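Local coordinates for protein short-chain dehydrogenase/reductase SDR (Paraburkholderia phymatum, PDB 5VA8) that binds NADP in a Rossmann-fold domain and probably works as an NADP(H)-dependent oxidoreductase of the short-chain dehydrogenase/reductase family, at residues Lys16-Cys21 against Glu33-Glu38; Ala82-Cys87 against Ile125-Ala130; Pro88-Leu93 against Arg129-Gly134; Thr185-Leu190 against Ala241-Val246. All blocks are in the same frame, centred on the assembly; numbering follows the deposited sequence. Where two conformers were deposited one is given.

Contact 1: residues Lys16-Cys21 against Glu33-Glu38; sequences KSALVC and EALAAE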
loop_
_atom_site.group_PDB
_atom_site.type_symbol
_atom_site.label_atom_id
_atom_site.label_comp_id
_atom_site.label_asym_id
_atom_site.label_seq_id
_atom_site.Cartn_x
_atom_site.Cartn_y
_atom_site.Cartn_z
ATOM N N LYS A 16 14.174 29.102 13.987
ATOM C CA LYS A 16 14.896 27.998 13.390
ATOM C C LYS A 16 15.290 28.363 11.965
ATOM O O LYS A 16 14.839 29.363 11.399
ATOM C CB LYS A 16 14.058 26.719 13.417
ATOM C CG LYS A 16 13.844 26.182 14.831
ATOM C CD LYS A 16 13.320 24.763 14.804
ATOM C CE LYS A 16 12.895 24.292 16.196
ATOM N NZ LYS A 16 14.020 24.265 17.177
ATOM N N SER A 17 16.166 27.551 11.391
ATOM C CA SER A 17 16.687 27.809 10.058
ATOM C C SER A 17 16.219 26.727 9.100
ATOM O O SER A 17 16.208 25.540 9.437
ATOM C CB SER A 17 18.213 27.888 10.064
ATOM O OG SER A 17 18.786 26.673 10.513
ATOM N N ALA A 18 15.804 27.151 7.898
ATOM C CA ALA A 18 15.372 26.209 6.867
ATOM C C ALA A 18 16.112 26.460 5.563
ATOM O O ALA A 18 16.338 27.610 5.178
ATOM C CB ALA A 18 13.870 26.295 6.602
ATOM N N LEU A 19 16.481 25.373 4.890
ATOM C CA LEU A 19 16.955 25.417 3.515
ATOM C C LEU A 19 15.823 24.898 2.638
ATOM O O LEU A 19 15.409 23.744 2.785
ATOM C CB LEU A 19 18.220 24.572 3.345
ATOM C CG LEU A 19 18.808 24.450 1.936
ATOM C CD1 LEU A 19 19.152 25.831 1.368
ATOM C CD2 LEU A 19 20.053 23.562 1.962
ATOM N N VAL A 20 15.307 25.748 1.754
ATOM C CA VAL A 20 14.149 25.418 0.921
ATOM C C VAL A 20 14.616 25.421 -0.534
ATOM O O VAL A 20 14.920 26.483 -1.096
ATOM C CB VAL A 20 12.987 26.398 1.145
ATOM C CG1 VAL A 20 11.725 25.919 0.420
ATOM C CG2 VAL A 20 12.709 26.566 2.654
ATOM N N CYS A 21 14.680 24.237 -1.145
ATOM C CA CYS A 21 15.219 24.101 -2.499
ATOM C C CYS A 21 14.184 24.425 -3.568
ATOM O O CYS A 21 13.000 24.108 -3.428
ATOM C CB CYS A 21 15.728 22.678 -2.723
ATOM S SG CYS A 21 17.056 22.208 -1.617
ATOM N N GLU A 33 7.293 30.459 1.974
ATOM C CA GLU A 33 6.420 31.481 2.544
ATOM C C GLU A 33 5.752 30.984 3.819
ATOM O O GLU A 33 5.601 31.744 4.782
ATOM C CB GLU A 33 5.360 31.911 1.525
ATOM C CG GLU A 33 5.975 32.534 0.269
ATOM C CD GLU A 33 5.043 33.467 -0.473
ATOM O OE1 GLU A 33 4.644 34.493 0.120
ATOM O OE2 GLU A 33 4.715 33.182 -1.651
ATOM N N ALA A 34 5.329 29.719 3.836
ATOM C CA ALA A 34 4.628 29.202 5.010
ATOM C C ALA A 34 5.573 29.057 6.194
ATOM O O ALA A 34 5.196 29.371 7.330
ATOM C CB ALA A 34 3.964 27.865 4.680
ATOM N N LEU A 35 6.808 28.605 5.949
ATOM C CA LEU A 35 7.790 28.524 7.032
ATOM C C LEU A 35 8.148 29.913 7.546
ATOM O O LEU A 35 8.180 30.148 8.761
ATOM C CB LEU A 35 9.040 27.770 6.561
ATOM C CG LEU A 35 8.824 26.284 6.263
ATOM C CD1 LEU A 35 10.025 25.693 5.519
ATOM C CD2 LEU A 35 8.552 25.507 7.555
ATOM N N ALA A 36 8.398 30.860 6.636
ATOM C CA ALA A 36 8.701 32.226 7.061
ATOM C C ALA A 36 7.562 32.822 7.881
ATOM O O ALA A 36 7.804 33.562 8.845
ATOM C CB ALA A 36 8.998 33.101 5.841
ATOM N N ALA A 37 6.309 32.517 7.510
ATOM C CA ALA A 37 5.157 33.028 8.245
ATOM C C ALA A 37 5.132 32.537 9.684
ATOM O O ALA A 37 4.525 33.187 10.543
ATOM C CB ALA A 37 3.857 32.621 7.544
ATOM N N GLU A 38 5.767 31.404 9.963
ATOM C CA GLU A 38 5.882 30.899 11.323
ATOM C C GLU A 38 7.211 31.284 11.964
ATOM O O GLU A 38 7.589 30.713 12.993
ATOM C CB GLU A 38 5.688 29.382 11.334
ATOM C CG GLU A 38 4.405 28.902 10.635
ATOM C CD GLU A 38 3.130 29.569 11.150
ATOM O OE1 GLU A 38 3.069 29.961 12.338
ATOM O OE2 GLU A 38 2.179 29.715 10.351
#

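Contact 2: residues Ala82-Cys87 against Ile125-Ala130; sequences AALAAC and IELIRA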
loop_
_atom_site.group_PDB
_atom_site.type_symbol
_atom_site.label_atom_id
_atom_site.label_comp_id
_atom_site.label_asym_id
_atom_site.label_seq_id
_atom_site.Cartn_x
_atom_site.Cartn_y
_atom_site.Cartn_z
ATOM N N ALA A 82 27.017 25.463 -2.579
ATOM C CA ALA A 82 26.705 26.887 -2.453
ATOM C C ALA A 82 25.508 27.102 -1.540
ATOM O O ALA A 82 25.467 28.070 -0.771
ATOM C CB ALA A 82 26.431 27.496 -3.827
ATOM N N ALA A 83 24.517 26.220 -1.632
ATOM C CA ALA A 83 23.364 26.306 -0.744
ATOM C C ALA A 83 23.783 26.084 0.704
ATOM O O ALA A 83 23.370 26.822 1.604
ATOM C CB ALA A 83 22.303 25.290 -1.171
ATOM N N LEU A 84 24.627 25.080 0.943
ATOM C CA LEU A 84 25.069 24.798 2.305
ATOM C C LEU A 84 26.022 25.864 2.834
ATOM O O LEU A 84 26.063 26.103 4.046
ATOM C CB LEU A 84 25.711 23.415 2.365
ATOM C CG LEU A 84 24.665 22.323 2.109
ATOM C CD1 LEU A 84 25.336 20.995 1.807
ATOM C CD2 LEU A 84 23.724 22.204 3.293
ATOM N N ALA A 85 26.796 26.520 1.965
ATOM C CA ALA A 85 27.628 27.618 2.447
ATOM C C ALA A 85 26.773 28.735 3.036
ATOM O O ALA A 85 27.137 29.345 4.050
ATOM C CB ALA A 85 28.514 28.151 1.321
ATOM N N ALA A 86 25.629 29.010 2.416
ATOM C CA ALA A 86 24.737 30.051 2.912
ATOM C C ALA A 86 23.980 29.588 4.147
ATOM O O ALA A 86 23.726 30.384 5.057
ATOM C CB ALA A 86 23.754 30.462 1.820
ATOM N N CYS A 87 23.618 28.305 4.190
ATOM C CA CYS A 87 22.792 27.737 5.254
ATOM C C CYS A 87 23.446 26.448 5.725
ATOM O O CYS A 87 23.021 25.351 5.345
ATOM C CB CYS A 87 21.375 27.465 4.751
ATOM S SG CYS A 87 20.222 26.928 6.044
ATOM N N ILE A 125 18.942 13.000 -1.596
ATOM C CA ILE A 125 19.728 12.098 -0.748
ATOM C C ILE A 125 21.025 12.762 -0.307
ATOM O O ILE A 125 21.424 12.680 0.868
ATOM C CB ILE A 125 19.984 10.772 -1.490
ATOM C CG1 ILE A 125 18.677 9.986 -1.607
ATOM C CG2 ILE A 125 21.052 9.914 -0.763
ATOM C CD1 ILE A 125 18.779 8.734 -2.474
ATOM N N GLU A 126 21.715 13.420 -1.237
ATOM C CA GLU A 126 22.974 14.053 -0.873
ATOM C C GLU A 126 22.766 15.241 0.062
ATOM O O GLU A 126 23.624 15.504 0.916
ATOM C CB GLU A 126 23.728 14.460 -2.137
ATOM C CG GLU A 126 24.303 13.255 -2.886
ATOM C CD GLU A 126 25.393 12.534 -2.103
ATOM O OE1 GLU A 126 26.585 12.859 -2.310
ATOM O OE2 GLU A 126 25.066 11.650 -1.276
ATOM N N LEU A 127 21.653 15.971 -0.073
ATOM C CA LEU A 127 21.418 17.069 0.863
ATOM C C LEU A 127 21.074 16.544 2.246
ATOM O O LEU A 127 21.464 17.154 3.250
ATOM C CB LEU A 127 20.314 17.994 0.347
ATOM C CG LEU A 127 20.801 18.927 -0.773
ATOM C CD1 LEU A 127 19.637 19.604 -1.505
ATOM C CD2 LEU A 127 21.756 19.968 -0.199
ATOM N N ILE A 128 20.355 15.419 2.327
ATOM C CA ILE A 128 20.164 14.779 3.627
ATOM C C ILE A 128 21.509 14.375 4.212
ATOM O O ILE A 128 21.806 14.661 5.376
ATOM C CB ILE A 128 19.212 13.578 3.515
ATOM C CG1 ILE A 128 17.806 14.088 3.191
ATOM C CG2 ILE A 128 19.230 12.771 4.812
ATOM C CD1 ILE A 128 16.819 13.018 2.800
ATOM N N ARG A 129 22.355 13.727 3.409
ATOM C CA ARG A 129 23.643 13.283 3.940
ATOM C C ARG A 129 24.458 14.461 4.461
ATOM O O ARG A 129 25.150 14.347 5.486
ATOM C CB ARG A 129 24.419 12.514 2.868
ATOM C CG ARG A 129 25.668 11.848 3.414
ATOM C CD ARG A 129 26.324 10.924 2.406
ATOM N NE ARG A 129 26.855 11.635 1.245
ATOM C CZ ARG A 129 28.009 12.299 1.235
ATOM N NH1 ARG A 129 28.759 12.366 2.330
ATOM N NH2 ARG A 129 28.417 12.899 0.120
ATOM N N ALA A 130 24.363 15.615 3.794
ATOM C CA ALA A 130 25.162 16.770 4.191
ATOM C C ALA A 130 24.605 17.519 5.398
ATOM O O ALA A 130 25.341 18.313 6.000
ATOM C CB ALA A 130 25.287 17.738 3.017
#

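Contact 3: residues Pro88-Leu93 against Arg129-Gly134; sequences PQPDIL and RATIDG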
loop_
_atom_site.group_PDB
_atom_site.type_symbol
_atom_site.label_atom_id
_atom_site.label_comp_id
_atom_site.label_asym_id
_atom_site.label_seq_id
_atom_site.Cartn_x
_atom_site.Cartn_y
_atom_site.Cartn_z
ATOM N N PRO A 88 24.485 26.540 6.562
ATOM C CA PRO A 88 25.308 25.354 6.829
ATOM C C PRO A 88 24.726 24.385 7.833
ATOM O O PRO A 88 25.125 23.211 7.819
ATOM C CB PRO A 88 26.623 25.949 7.346
ATOM C CG PRO A 88 26.247 27.260 7.905
ATOM C CD PRO A 88 25.103 27.775 7.072
ATOM N N GLN A 89 23.806 24.822 8.693
ATOM C CA GLN A 89 23.267 23.970 9.758
ATOM C C GLN A 89 21.755 24.142 9.842
ATOM O O GLN A 89 21.219 24.583 10.866
ATOM C CB GLN A 89 23.935 24.299 11.093
ATOM C CG GLN A 89 25.416 23.945 11.116
ATOM C CD GLN A 89 25.633 22.442 11.148
ATOM O OE1 GLN A 89 24.771 21.696 11.613
ATOM N NE2 GLN A 89 26.780 21.987 10.642
ATOM N N PRO A 90 21.031 23.786 8.780
ATOM C CA PRO A 90 19.570 23.927 8.820
ATOM C C PRO A 90 18.932 22.982 9.823
ATOM O O PRO A 90 19.341 21.827 9.973
ATOM C CB PRO A 90 19.136 23.578 7.391
ATOM C CG PRO A 90 20.229 22.666 6.884
ATOM C CD PRO A 90 21.495 23.188 7.510
ATOM N N ASP A 91 17.913 23.496 10.511
ATOM C CA ASP A 91 17.021 22.635 11.280
ATOM C C ASP A 91 16.031 21.913 10.387
ATOM O O ASP A 91 15.547 20.836 10.750
ATOM C CB ASP A 91 16.219 23.452 12.300
ATOM C CG ASP A 91 17.098 24.253 13.227
ATOM O OD1 ASP A 91 17.799 23.630 14.050
ATOM O OD2 ASP A 91 17.108 25.499 13.119
ATOM N N ILE A 92 15.712 22.518 9.244
ATOM C CA ILE A 92 14.626 22.120 8.359
ATOM C C ILE A 92 15.181 22.100 6.944
ATOM O O ILE A 92 15.824 23.063 6.519
ATOM C CB ILE A 92 13.445 23.105 8.447
ATOM C CG1 ILE A 92 12.777 23.029 9.821
ATOM C CG2 ILE A 92 12.417 22.824 7.362
ATOM C CD1 ILE A 92 12.021 24.312 10.159
ATOM N N LEU A 93 14.936 21.012 6.218
ATOM C CA LEU A 93 15.366 20.897 4.828
ATOM C C LEU A 93 14.152 20.536 3.996
ATOM O O LEU A 93 13.510 19.523 4.268
ATOM C CB LEU A 93 16.445 19.824 4.672
ATOM C CG LEU A 93 16.767 19.394 3.244
ATOM C CD1 LEU A 93 17.391 20.544 2.460
ATOM C CD2 LEU A 93 17.710 18.185 3.290
ATOM N N ARG A 129 22.355 13.727 3.409
ATOM C CA ARG A 129 23.643 13.283 3.940
ATOM C C ARG A 129 24.458 14.461 4.461
ATOM O O ARG A 129 25.150 14.347 5.486
ATOM C CB ARG A 129 24.419 12.514 2.868
ATOM C CG ARG A 129 25.668 11.848 3.414
ATOM C CD ARG A 129 26.324 10.924 2.406
ATOM N NE ARG A 129 26.855 11.635 1.245
ATOM C CZ ARG A 129 28.009 12.299 1.235
ATOM N NH1 ARG A 129 28.759 12.366 2.330
ATOM N NH2 ARG A 129 28.417 12.899 0.120
ATOM N N ALA A 130 24.363 15.615 3.794
ATOM C CA ALA A 130 25.162 16.770 4.191
ATOM C C ALA A 130 24.605 17.519 5.398
ATOM O O ALA A 130 25.341 18.313 6.000
ATOM C CB ALA A 130 25.287 17.738 3.017
ATOM N N THR A 131 23.336 17.292 5.773
ATOM C CA THR A 131 22.716 18.054 6.848
ATOM C C THR A 131 22.290 17.209 8.036
ATOM O O THR A 131 21.963 17.775 9.088
ATOM C CB THR A 131 21.492 18.821 6.324
ATOM O OG1 THR A 131 20.543 17.898 5.769
ATOM C CG2 THR A 131 21.928 19.822 5.248
ATOM N N ILE A 132 22.303 15.882 7.911
ATOM C CA ILE A 132 21.703 15.033 8.943
ATOM C C ILE A 132 22.544 15.027 10.218
ATOM O O ILE A 132 21.994 14.979 11.328
ATOM C CB ILE A 132 21.475 13.613 8.381
ATOM C CG1 ILE A 132 20.676 12.747 9.368
ATOM C CG2 ILE A 132 22.798 12.939 8.017
ATOM C CD1 ILE A 132 19.317 13.342 9.751
ATOM N N ASP A 133 23.879 15.084 10.093
ATOM C CA ASP A 133 24.741 15.048 11.280
ATOM C C ASP A 133 24.416 16.189 12.236
ATOM O O ASP A 133 24.350 15.991 13.459
ATOM C CB ASP A 133 26.224 15.132 10.889
ATOM C CG ASP A 133 26.762 13.861 10.227
ATOM O OD1 ASP A 133 26.052 12.843 10.140
ATOM O OD2 ASP A 133 27.937 13.893 9.800
ATOM N N GLY A 134 24.247 17.400 11.699
ATOM C CA GLY A 134 23.943 18.539 12.548
ATOM C C GLY A 134 22.577 18.437 13.192
ATOM O O GLY A 134 22.408 18.780 14.364
HETATM O O HOH W 1 24.342 20.597 8.317
HETATM O O HOH W 2 21.843 20.579 9.735
#

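Contact 4: residues Thr185-Leu190 against Ala241-Val246; sequences TINNLL and AFLCSV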
loop_
_atom_site.group_PDB
_atom_site.type_symbol
_atom_site.label_atom_id
_atom_site.label_comp_id
_atom_site.label_asym_id
_atom_site.label_seq_id
_atom_site.Cartn_x
_atom_site.Cartn_y
_atom_site.Cartn_z
ATOM N N THR A 185 12.687 13.935 11.922
ATOM C CA THR A 185 11.698 13.255 11.097
ATOM C C THR A 185 11.985 13.544 9.634
ATOM O O THR A 185 12.547 14.587 9.287
ATOM C CB THR A 185 10.265 13.684 11.412
ATOM O OG1 THR A 185 10.084 15.047 11.005
ATOM C CG2 THR A 185 9.972 13.537 12.909
ATOM N N ILE A 186 11.634 12.583 8.786
ATOM C CA ILE A 186 11.832 12.697 7.344
ATOM C C ILE A 186 10.559 12.181 6.696
ATOM O O ILE A 186 10.201 11.012 6.880
ATOM C CB ILE A 186 13.044 11.896 6.842
ATOM C CG1 ILE A 186 14.315 12.318 7.582
ATOM C CG2 ILE A 186 13.198 12.085 5.322
ATOM C CD1 ILE A 186 15.570 11.528 7.170
ATOM N N ASN A 187 9.858 13.054 5.979
ATOM C CA ASN A 187 8.573 12.717 5.389
ATOM C C ASN A 187 8.541 13.233 3.964
ATOM O O ASN A 187 9.323 14.103 3.579
ATOM C CB ASN A 187 7.406 13.322 6.182
ATOM C CG ASN A 187 7.294 12.730 7.567
ATOM O OD1 ASN A 187 6.916 11.567 7.722
ATOM N ND2 ASN A 187 7.606 13.529 8.587
ATOM N N ASN A 188 7.618 12.682 3.181
ATOM C CA ASN A 188 7.451 13.079 1.790
ATOM C C ASN A 188 6.079 13.704 1.598
ATOM O O ASN A 188 5.083 13.214 2.136
ATOM C CB ASN A 188 7.627 11.880 0.859
ATOM C CG ASN A 188 8.897 11.102 1.161
ATOM O OD1 ASN A 188 9.970 11.686 1.295
ATOM N ND2 ASN A 188 8.775 9.785 1.309
ATOM N N LEU A 189 6.041 14.792 0.829
ATOM C CA LEU A 189 4.806 15.458 0.439
ATOM C C LEU A 189 4.585 15.203 -1.038
ATOM O O LEU A 189 5.421 15.592 -1.862
ATOM C CB LEU A 189 4.882 16.961 0.703
ATOM C CG LEU A 189 4.447 17.521 2.052
ATOM C CD1 LEU A 189 4.476 19.040 1.984
ATOM C CD2 LEU A 189 3.047 17.012 2.439
ATOM N N LEU A 190 3.466 14.563 -1.368
ATOM C CA LEU A 190 3.189 14.084 -2.719
ATOM C C LEU A 190 2.099 14.941 -3.342
ATOM O O LEU A 190 0.906 14.735 -3.049
ATOM C CB LEU A 190 2.744 12.616 -2.693
ATOM C CG LEU A 190 3.709 11.488 -2.306
ATOM C CD1 LEU A 190 4.378 11.697 -0.950
ATOM C CD2 LEU A 190 2.923 10.184 -2.264
ATOM N N ALA A 241 4.642 23.166 6.506
ATOM C CA ALA A 241 4.940 23.811 7.781
ATOM C C ALA A 241 4.468 22.957 8.948
ATOM O O ALA A 241 5.160 22.850 9.965
ATOM C CB ALA A 241 4.309 25.206 7.838
ATOM N N PHE A 242 3.297 22.318 8.820
ATOM C CA PHE A 242 2.860 21.452 9.911
ATOM C C PHE A 242 3.841 20.300 10.131
ATOM O O PHE A 242 4.197 19.989 11.277
ATOM C CB PHE A 242 1.455 20.908 9.665
ATOM C CG PHE A 242 0.952 20.103 10.823
ATOM C CD1 PHE A 242 0.438 20.743 11.934
ATOM C CD2 PHE A 242 1.102 18.727 10.849
ATOM C CE1 PHE A 242 0.004 20.015 13.044
ATOM C CE2 PHE A 242 0.677 17.994 11.958
ATOM C CZ PHE A 242 0.134 18.642 13.046
ATOM N N LEU A 243 4.292 19.655 9.049
ATOM C CA LEU A 243 5.274 18.581 9.199
ATOM C C LEU A 243 6.548 19.087 9.851
ATOM O O LEU A 243 7.213 18.344 10.586
ATOM C CB LEU A 243 5.619 17.959 7.845
ATOM C CG LEU A 243 4.588 17.005 7.244
ATOM C CD1 LEU A 243 5.002 16.648 5.820
ATOM C CD2 LEU A 243 4.430 15.749 8.098
ATOM N N CYS A 244 6.899 20.342 9.606
ATOM C CA CYS A 244 8.129 20.883 10.157
ATOM C C CYS A 244 7.980 21.360 11.591
ATOM O O CYS A 244 8.974 21.788 12.183
ATOM C CB CYS A 244 8.630 22.038 9.282
ATOM S SG CYS A 244 9.203 21.514 7.644
ATOM N N SER A 245 6.781 21.276 12.163
ATOM C CA SER A 245 6.488 21.875 13.455
ATOM C C SER A 245 6.856 20.943 14.607
ATOM O O SER A 245 7.140 19.753 14.436
ATOM C CB SER A 245 5.004 22.224 13.558
ATOM O OG SER A 245 4.242 21.045 13.794
ATOM N N VAL A 246 6.793 21.506 15.815
ATOM C CA VAL A 246 6.982 20.709 17.023
ATOM C C VAL A 246 5.789 19.822 17.319
ATOM O O VAL A 246 5.839 19.045 18.281
ATOM C CB VAL A 246 7.273 21.614 18.235
ATOM C CG1 VAL A 246 8.505 22.476 17.953
ATOM C CG2 VAL A 246 6.043 22.473 18.592
HETATM O O HOH W 3 7.457 15.603 10.963
#

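Contact 1: residues Lys16-Cys21 against Glu33-Glu38
One methyl group of Leu-35 carries this contact: CD1 lies 4.0 Å from Ala-18 CB and equally 4.0 Å from Val-20 CG2, bridging two alternate residues of strand 17-20 that point to the same side of the sheet. The touch is purely apolar, with no hydrogen bond between the segments. Leu-35 holds CG beside its own backbone N and anti to the carbonyl carbon (chi1 -67°), which carries the isobutyl group from the helix down to the strand. Val-20 offers CG2, its branch beside the backbone N, and the two side chains cross obliquely. The backbones stay 7.9 Å apart between Ala-18 CA and Leu-35 CA, a spacing filled by the small Ala-18 and the longer leucine. Leu-19, between the two inward residues, points to the other side of the sheet, where it meets Leu-93. Farther out, Val-94 touches both Val-20 and Leu-35, and Val-42 also packs on Leu-35, so the leucine reaches side chains on three neighbouring strands. The contact belongs to the first beta-alpha-beta unit of the Rossmann fold: strand 17-20 runs centrally in the parallel sheet between strands 41-46 and 92-95, while helix 26-37 crosses over one face before the chain enters strand 41-46.

Contact 2: residues Ala82-Cys87 against Ile125-Ala130
Leu-84 of helix 77-86 reaches across to Leu-127 and Ala-130 of helix 110-138, joining two helices of the Rossmann fold that lie on the same face of its parallel sheet. The apolar part rests on one methyl. Leu-84 CD1 packs against Ala-130 CB at 3.5 Å, tighter than the usual carbon-carbon contact, and lies 4.2 Å from Leu-127 CD2. Leu-127 leaves its helix to one side and bends its CD2 branch back to Leu-84. The backbones remain 8.2 Å apart between Leu-84 CA and Ala-130 CA. On the sheet side of this pair, Leu-19 of strand 17-20 touches Leu-84, and Leu-93 touches Leu-127, so the leucines also pack on the sheet. No polar bond crosses between the segments; the charged interaction is a salt bridge within the same turn of helix 110-138, where Arg-129 also packs on Arg-106 of the third subunit. The Arg-129 guanidinium grips the Glu-126 carboxylate side-on, NE and NH2 each taking one oxygen: NH2 donates to OE1 at 3.0 Å, and NE of Arg-129 donates to OE2 of Glu-126 at 3.1 Å, both nearly straight and on the syn sides, though 33° out of the carboxylate plane.

Contact 3: residues Pro88-Leu93 against Arg129-Gly134
Gln-89 CA and Gly-134 CA approach to 6.1 Å where the loop leading into strand 92-95 passes helix 110-138, kinked where the N atoms of Asp-133 and Gly-134 make no bond to the preceding turn. Gly-134, without a side chain, lets the amide oxygen of Gln-89 come over its backbone, OE1 standing 3.4 Å from the glycine CA; the bend at chi2 (-71°) turns the amide toward the helix, and the same OE1 accepts a hydrogen bond from Arg-138. Thr-131 fills the middle. Its methyl CG2 meets Pro-90 CG at 3.7 Å, the side chains crossing at about a right angle, while OG1 comes within 3.8 Å of Leu-93 CD2. That hydroxyl sits between backbone N and carbonyl carbon (chi1 59°) and is hydrogen-bonded to Leu-127 O, one turn back. One water lies 2.8 Å from Pro-90 O and 2.9 Å from Thr-131 O, placed to donate to either; another is 2.8 Å from Pro-88 O, with a longer, weak approach to Ala-130 O. Polar linkage between this Rossmann-fold loop and the helix therefore probably runs through water between carbonyl oxygens, whereas the direct touches are carbon contacts and polar atoms bonded outside the pair.

Contact 4: residues Thr185-Leu190 against Ala241-Val246
Leu-243, at the end of helix 233-243, packs down onto Leu-189 and Asn-187 of strand 184-191, where the last helix of the Rossmann fold covers its parallel sheet. The tight part belongs to the leucine's two branches. CD1 of Leu-243 lies 3.9 Å from both CG and CD2 of Leu-189, the two leucines lying alongside each other, running in opposite senses. CD2 turns instead to the amide of Asn-187, 3.9 Å from its ND2. Rotation about chi1 to -76° directs both methyls of Leu-243 at the strand. The asparagine amide is buried, but its polar atoms are bonded beyond the pair, OD1 to Gln-254 N and ND2 to Ile-251 O, and Trp-256 of the adjoining strand touches both leucines. Toward Thr-185 the fit loosens: OG1 and the Leu-243 carbonyl oxygen stand 4.4 Å apart, and a water sits between them, 2.7 Å from Thr-185 OG1 and 2.8 Å from Leu-243 O. Phe-242, still in the helix, meets the Phe-242 ring of the second subunit. At the helix end Phe-242 O accepts hydrogen bonds from Ser-245 N and from Ser-245 OG at 2.7 Å, the hydroxyl lying in the carbonyl plane on a lone pair.

Overall arrangement
Contacts 1, 3 and 4 all reach the same parallel sheet, through strands 17-20, 92-95 and 184-191, whereas contact 2 joins two helices over it. Contacts 2 and 3 have centres 7 Å apart, share helix 110-138 with Arg-129 and Ala-130, and both touch the third subunit. Contacts 1 and 4, 12 Å apart, meet where Leu-35 packs on Ala-241 and Cys-244, and both touch the second subunit; Ile-92 also reaches Cys-244, linking contacts 3 and 4. Contact 1 closes before contacts 2 and 3 open, and contact 4 comes last. Together they hold helices on both faces of the sheet of this NADP-binding Rossmann fold.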